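Local coordinates for putative PLP-dependent aminotransferase (Bacillus cereus ATCC 10987, PDB 3JU7), which probably works as a pyridoxal-phosphate-dependent aminotransferase of the DegT/DnrJ/EryC1/StrS family, at residues A68-K73 with V130-P135; D110-D115 with Y136-S141. One frame throughout, in Å; residues are numbered along the deposited sequence.

Contact 1: A68-K73 with V130-P135; sequences AAIQLK and VAIVVP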
loop_
_atom_site.group_PDB
_atom_site.type_symbol
_atom_site.label_atom_id
_atom_site.label_comp_id
_atom_site.label_asym_id
_atom_site.label_seq_id
_atom_site.Cartn_x
_atom_site.Cartn_y
_atom_site.Cartn_z
ATOM N N ALA A 68 2.354 9.135 -3.319
ATOM C CA ALA A 68 1.667 10.170 -2.570
ATOM C C ALA A 68 2.386 11.511 -2.784
ATOM O O ALA A 68 1.754 12.539 -3.146
ATOM C CB ALA A 68 1.678 9.840 -1.107
ATOM N N ALA A 69 3.704 11.482 -2.551
ATOM C CA ALA A 69 4.555 12.674 -2.615
ATOM C C ALA A 69 4.540 13.337 -4.010
ATOM O O ALA A 69 4.338 14.533 -4.119
ATOM C CB ALA A 69 5.984 12.363 -2.150
ATOM N N ILE A 70 4.720 12.562 -5.054
ATOM C CA ILE A 70 4.679 13.088 -6.431
ATOM C C ILE A 70 3.303 13.671 -6.766
ATOM O O ILE A 70 3.212 14.774 -7.292
ATOM C CB ILE A 70 5.050 11.979 -7.446
ATOM C CG1 ILE A 70 6.549 11.670 -7.348
ATOM C CG2 ILE A 70 4.639 12.343 -8.904
ATOM C CD1 ILE A 70 6.914 10.283 -7.776
ATOM N N GLN A 71 2.242 12.920 -6.443
ATOM C CA GLN A 71 0.858 13.381 -6.642
ATOM C C GLN A 71 0.629 14.722 -5.925
ATOM O O GLN A 71 0.117 15.629 -6.529
ATOM C CB GLN A 71 -0.154 12.329 -6.150
ATOM C CG GLN A 71 -1.604 12.763 -6.314
ATOM C CD GLN A 71 -1.985 13.041 -7.766
ATOM O OE1 GLN A 71 -1.505 12.381 -8.680
ATOM N NE2 GLN A 71 -2.838 14.034 -7.973
ATOM N N LEU A 72 1.028 14.862 -4.660
ATOM C CA LEU A 72 0.878 16.155 -3.954
ATOM C C LEU A 72 1.689 17.295 -4.574
ATOM O O LEU A 72 1.219 18.407 -4.721
ATOM C CB LEU A 72 1.303 16.027 -2.474
ATOM C CG LEU A 72 1.319 17.314 -1.655
ATOM C CD1 LEU A 72 -0.108 17.832 -1.522
ATOM C CD2 LEU A 72 1.984 17.089 -0.300
ATOM N N LYS A 73 2.938 17.009 -4.914
ATOM C CA LYS A 73 3.905 18.044 -5.213
ATOM C C LYS A 73 4.038 18.346 -6.708
ATOM O O LYS A 73 4.569 19.370 -7.066
ATOM C CB LYS A 73 5.252 17.613 -4.639
ATOM C CG LYS A 73 5.308 17.784 -3.124
ATOM C CD LYS A 73 6.662 17.578 -2.520
ATOM C CE LYS A 73 7.746 18.546 -3.023
ATOM N NZ LYS A 73 7.789 19.861 -2.371
ATOM N N VAL A 130 7.977 20.338 -17.290
ATOM C CA VAL A 130 8.501 19.646 -16.121
ATOM C C VAL A 130 7.433 19.650 -15.036
ATOM O O VAL A 130 6.955 20.713 -14.649
ATOM C CB VAL A 130 9.783 20.279 -15.617
ATOM C CG1 VAL A 130 10.288 19.498 -14.460
ATOM C CG2 VAL A 130 10.808 20.285 -16.744
ATOM N N ALA A 131 7.007 18.468 -14.597
ATOM C CA ALA A 131 6.036 18.389 -13.527
ATOM C C ALA A 131 6.743 18.223 -12.192
ATOM O O ALA A 131 6.243 18.690 -11.161
ATOM C CB ALA A 131 5.075 17.234 -13.732
ATOM N N ILE A 132 7.869 17.517 -12.218
ATOM C CA ILE A 132 8.595 17.166 -10.994
ATOM C C ILE A 132 9.985 16.606 -11.301
ATOM O O ILE A 132 10.252 16.118 -12.398
ATOM C CB ILE A 132 7.763 16.152 -10.151
ATOM C CG1 ILE A 132 8.221 16.128 -8.683
ATOM C CG2 ILE A 132 7.680 14.789 -10.843
ATOM C CD1 ILE A 132 7.175 15.583 -7.743
ATOM N N VAL A 133 10.867 16.718 -10.327
ATOM C CA VAL A 133 12.191 16.156 -10.390
ATOM C C VAL A 133 12.321 15.150 -9.241
ATOM O O VAL A 133 12.007 15.469 -8.090
ATOM C CB VAL A 133 13.278 17.269 -10.265
ATOM C CG1 VAL A 133 14.643 16.657 -10.080
ATOM C CG2 VAL A 133 13.221 18.236 -11.492
ATOM N N VAL A 134 12.798 13.950 -9.554
ATOM C CA VAL A 134 12.847 12.861 -8.584
ATOM C C VAL A 134 14.240 12.231 -8.638
ATOM O O VAL A 134 14.464 11.251 -9.355
ATOM C CB VAL A 134 11.736 11.826 -8.876
ATOM C CG1 VAL A 134 11.660 10.727 -7.782
ATOM C CG2 VAL A 134 10.393 12.537 -9.035
ATOM N N PRO A 135 15.190 12.809 -7.898
ATOM C CA PRO A 135 16.509 12.187 -7.851
ATOM C C PRO A 135 16.501 10.969 -6.934
ATOM O O PRO A 135 15.628 10.844 -6.037
ATOM C CB PRO A 135 17.408 13.297 -7.283
ATOM C CG PRO A 135 16.497 14.126 -6.486
ATOM C CD PRO A 135 15.132 14.033 -7.075
#

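Contact 2: D110-D115 with Y136-S141; sequences DDWYMD and YATFGS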
loop_
_atom_site.group_PDB
_atom_site.type_symbol
_atom_site.label_atom_id
_atom_site.label_comp_id
_atom_site.label_asym_id
_atom_site.label_seq_id
_atom_site.Cartn_x
_atom_site.Cartn_y
_atom_site.Cartn_z
ATOM N N ASP A 110 31.093 8.811 -11.624
ATOM C CA ASP A 110 31.727 8.510 -10.335
ATOM C C ASP A 110 30.818 8.388 -9.121
ATOM O O ASP A 110 30.962 7.442 -8.342
ATOM C CB ASP A 110 32.847 9.515 -10.036
ATOM C CG ASP A 110 32.399 10.969 -10.132
ATOM O OD1 ASP A 110 31.198 11.268 -10.376
ATOM O OD2 ASP A 110 33.283 11.810 -9.970
ATOM N N ASP A 111 29.891 9.334 -8.938
ATOM C CA ASP A 111 28.990 9.289 -7.772
ATOM C C ASP A 111 27.655 8.617 -8.077
ATOM O O ASP A 111 26.913 8.299 -7.164
ATOM C CB ASP A 111 28.813 10.669 -7.095
ATOM C CG ASP A 111 28.193 11.739 -7.997
ATOM O OD1 ASP A 111 27.370 11.431 -8.888
ATOM O OD2 ASP A 111 28.542 12.928 -7.789
ATOM N N TRP A 112 27.393 8.416 -9.369
ATOM C CA TRP A 112 26.220 7.720 -9.911
ATOM C C TRP A 112 24.899 8.368 -9.572
ATOM O O TRP A 112 23.862 7.720 -9.587
ATOM C CB TRP A 112 26.212 6.252 -9.511
ATOM C CG TRP A 112 27.542 5.603 -9.675
ATOM C CD1 TRP A 112 28.500 5.924 -10.591
ATOM C CD2 TRP A 112 28.059 4.509 -8.915
ATOM N NE1 TRP A 112 29.592 5.108 -10.437
ATOM C CE2 TRP A 112 29.347 4.228 -9.414
ATOM C CE3 TRP A 112 27.565 3.748 -7.847
ATOM C CZ2 TRP A 112 30.155 3.210 -8.880
ATOM C CZ3 TRP A 112 28.351 2.744 -7.327
ATOM C CH2 TRP A 112 29.644 2.485 -7.845
ATOM N N TYR A 113 24.942 9.654 -9.258
ATOM C CA TYR A 113 23.729 10.429 -9.145
ATOM C C TYR A 113 23.426 11.121 -10.490
ATOM O O TYR A 113 24.298 11.272 -11.359
ATOM C CB TYR A 113 23.835 11.499 -8.052
ATOM C CG TYR A 113 24.418 11.058 -6.745
ATOM C CD1 TYR A 113 23.937 9.942 -6.086
ATOM C CD2 TYR A 113 25.390 11.819 -6.113
ATOM C CE1 TYR A 113 24.452 9.561 -4.850
ATOM C CE2 TYR A 113 25.920 11.446 -4.891
ATOM C CZ TYR A 113 25.454 10.311 -4.253
ATOM O OH TYR A 113 25.966 9.962 -3.008
HETATM N N MSE A 114 22.183 11.557 -10.616
HETATM C CA MSE A 114 21.734 12.372 -11.732
HETATM C C MSE A 114 22.708 13.552 -11.869
HETATM O O MSE A 114 23.057 14.210 -10.875
HETATM C CB MSE A 114 20.254 12.783 -11.501
HETATM C CG MSE A 114 19.637 13.500 -12.650
HETATM SE SE MSE A 114 17.749 13.444 -12.674
HETATM C CE MSE A 114 17.523 14.038 -10.792
ATOM N N ASP A 115 23.219 13.752 -13.081
ATOM C CA ASP A 115 24.159 14.835 -13.354
ATOM C C ASP A 115 23.418 16.171 -13.396
ATOM O O ASP A 115 22.633 16.420 -14.302
ATOM C CB ASP A 115 24.865 14.578 -14.692
ATOM C CG ASP A 115 25.734 15.745 -15.150
ATOM O OD1 ASP A 115 25.521 16.881 -14.683
ATOM O OD2 ASP A 115 26.606 15.533 -16.012
ATOM N N TYR A 136 17.447 10.068 -7.187
ATOM C CA TYR A 136 17.680 8.904 -6.314
ATOM C C TYR A 136 19.040 8.997 -5.610
ATOM O O TYR A 136 20.055 9.194 -6.249
ATOM C CB TYR A 136 17.584 7.661 -7.168
ATOM C CG TYR A 136 18.112 6.395 -6.562
ATOM C CD1 TYR A 136 17.809 6.031 -5.269
ATOM C CD2 TYR A 136 18.871 5.521 -7.325
ATOM C CE1 TYR A 136 18.295 4.837 -4.733
ATOM C CE2 TYR A 136 19.356 4.332 -6.792
ATOM C CZ TYR A 136 19.076 3.993 -5.503
ATOM O OH TYR A 136 19.598 2.809 -4.973
ATOM N N ALA A 137 19.059 8.872 -4.292
ATOM C CA ALA A 137 20.304 8.943 -3.532
ATOM C C ALA A 137 20.961 7.554 -3.616
ATOM O O ALA A 137 20.965 6.756 -2.661
ATOM C CB ALA A 137 20.032 9.365 -2.099
ATOM N N THR A 138 21.524 7.301 -4.790
ATOM C CA THR A 138 21.999 5.982 -5.199
ATOM C C THR A 138 22.744 5.225 -4.117
ATOM O O THR A 138 23.712 5.739 -3.534
ATOM C CB THR A 138 22.925 6.119 -6.446
ATOM O OG1 THR A 138 22.232 6.883 -7.424
ATOM C CG2 THR A 138 23.354 4.768 -7.009
ATOM N N PHE A 139 22.244 4.014 -3.871
ATOM C CA PHE A 139 22.835 3.026 -2.953
ATOM C C PHE A 139 22.985 3.528 -1.506
ATOM O O PHE A 139 23.932 3.177 -0.807
ATOM C CB PHE A 139 24.146 2.487 -3.513
ATOM C CG PHE A 139 24.048 1.913 -4.952
ATOM C CD1 PHE A 139 22.988 1.142 -5.353
ATOM C CD2 PHE A 139 25.085 2.095 -5.847
ATOM C CE1 PHE A 139 22.934 0.593 -6.627
ATOM C CE2 PHE A 139 25.045 1.550 -7.104
ATOM C CZ PHE A 139 23.962 0.798 -7.499
ATOM N N GLY A 140 22.032 4.337 -1.060
ATOM C CA GLY A 140 21.970 4.766 0.356
ATOM C C GLY A 140 23.101 5.714 0.697
ATOM O O GLY A 140 23.669 5.676 1.762
ATOM N N SER A 141 23.420 6.606 -0.219
ATOM C CA SER A 141 24.606 7.414 -0.086
ATOM C C SER A 141 24.234 8.858 0.111
ATOM O O SER A 141 23.051 9.248 0.035
ATOM C CB SER A 141 25.479 7.245 -1.335
ATOM O OG SER A 141 24.820 7.754 -2.465
HETATM O O HOH W 1 20.260 9.640 -8.849
#

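Contact 1: A68-K73 with V130-P135
Ile132 reaches from strand 130-133 onto the flank of helix 62-73, and its terminal methyl does nearly all the touching. CD1 of Ile132 settles 3.8 Å from the CA of Ile70, close against the helix backbone. The same methyl lies 4.0 Å from CG1 of Ile70 and 4.2 Å from CB of Lys73, a residue one turn further along the helix, so it rests between two successive turns. CG1 of Ile132, anti to the backbone N (chi1 -160°), starts the branch that carries CD1 to the helix. The side chain as a whole crosses that of Ile70 at about a right angle.

Ile70 gives most of the helix side of the contact. Besides meeting Ile132, its CG1 comes within 4.3 Å of CG2 of Val134, two residues along, where the chain has just left the strand. Cys98 touches Ile70 as well, and Val159 of strand 159-161 packs on Ile132. Lys73 offers only the root of its side chain here; the rest bends away at chi3 and chi4, and NZ forms a salt bridge with Glu152.

The two axes come within 8.8 Å at an angle of 140°, so helix and strand run roughly antiparallel, consistent with the alpha/beta large domain of a fold-type I aminotransferase. Strand 130-133 is an outermost strand of a parallel sheet, its Ala131 and Ile132 backbones bonded to Tyr80 and Leu82. No hydrogen bond joins the two segments: hydrocarbon packing holds them, and the Lys73 ammonium is paired with Glu152, away from the interface.

Contact 2: D110-D115 with Y136-S141
Thr138 and Trp112 make one direct polar link: OG1 of Thr138 donates to the backbone O of Trp112 at 2.8 Å, approaching from above the carbonyl plane, 47° out of it. The second polar meeting is between hydroxyls, with OG of Ser141 in the plane of the Tyr113 ring at its edge and 2.5 Å from Tyr113 OH. Ser141 OG also donates to Thr138 O, while Thr283 hydrogen-bonds to the tyrosine hydroxyl. Gln281 reaches both loops, bonding to Asp111 O and Thr138 O. A water completes the set, donating to Tyr136 O at 2.6 Å and accepting from Met114 N.

These are two connecting loops of the alpha/beta domain, one leading from strand 101-105 to helix 116-126, the other from strand 130-133 to helix 146-153. Each has its own turn: Asp111 OD1 accepts from Tyr113 N in an Asx turn, and Ala137 is the centre of an inverse gamma turn.

Apolar contact is mostly aromatic. Trp112 and Phe139 meet rim to rim, CE3 to CE2 at 3.4 Å, with the planes of the indole six-membered ring and the phenyl ring at 82°. CG2 of Thr138, set anti to its backbone N by a chi1 of -52°, lies over one face of Phe139, toward its rim, and reaches the Trp112 CB at 4.1 Å. Ile347 of strand 347-350 packs against both aromatic side chains.

From the N terminus, the chain first passes through helix 62-73, then strands 80-84 and 101-105, and reaches 110-115 before helix 116-126 leads it into strand 130-133. Arrival at 130-135 closes the longer loop, that of contact 1; the very next residues, 136-141, close the shorter loop of contact 2. The segments therefore alternate, and the two loops cross. Contact 1 ties a helix to an outermost strand of the three-stranded parallel sheet, whereas contact 2 joins two loops leaving that sheet. Their centres are 18 Å apart, yet they touch: CE of selenomethionine Met114 packs 3.6 Å from CB of Pro135.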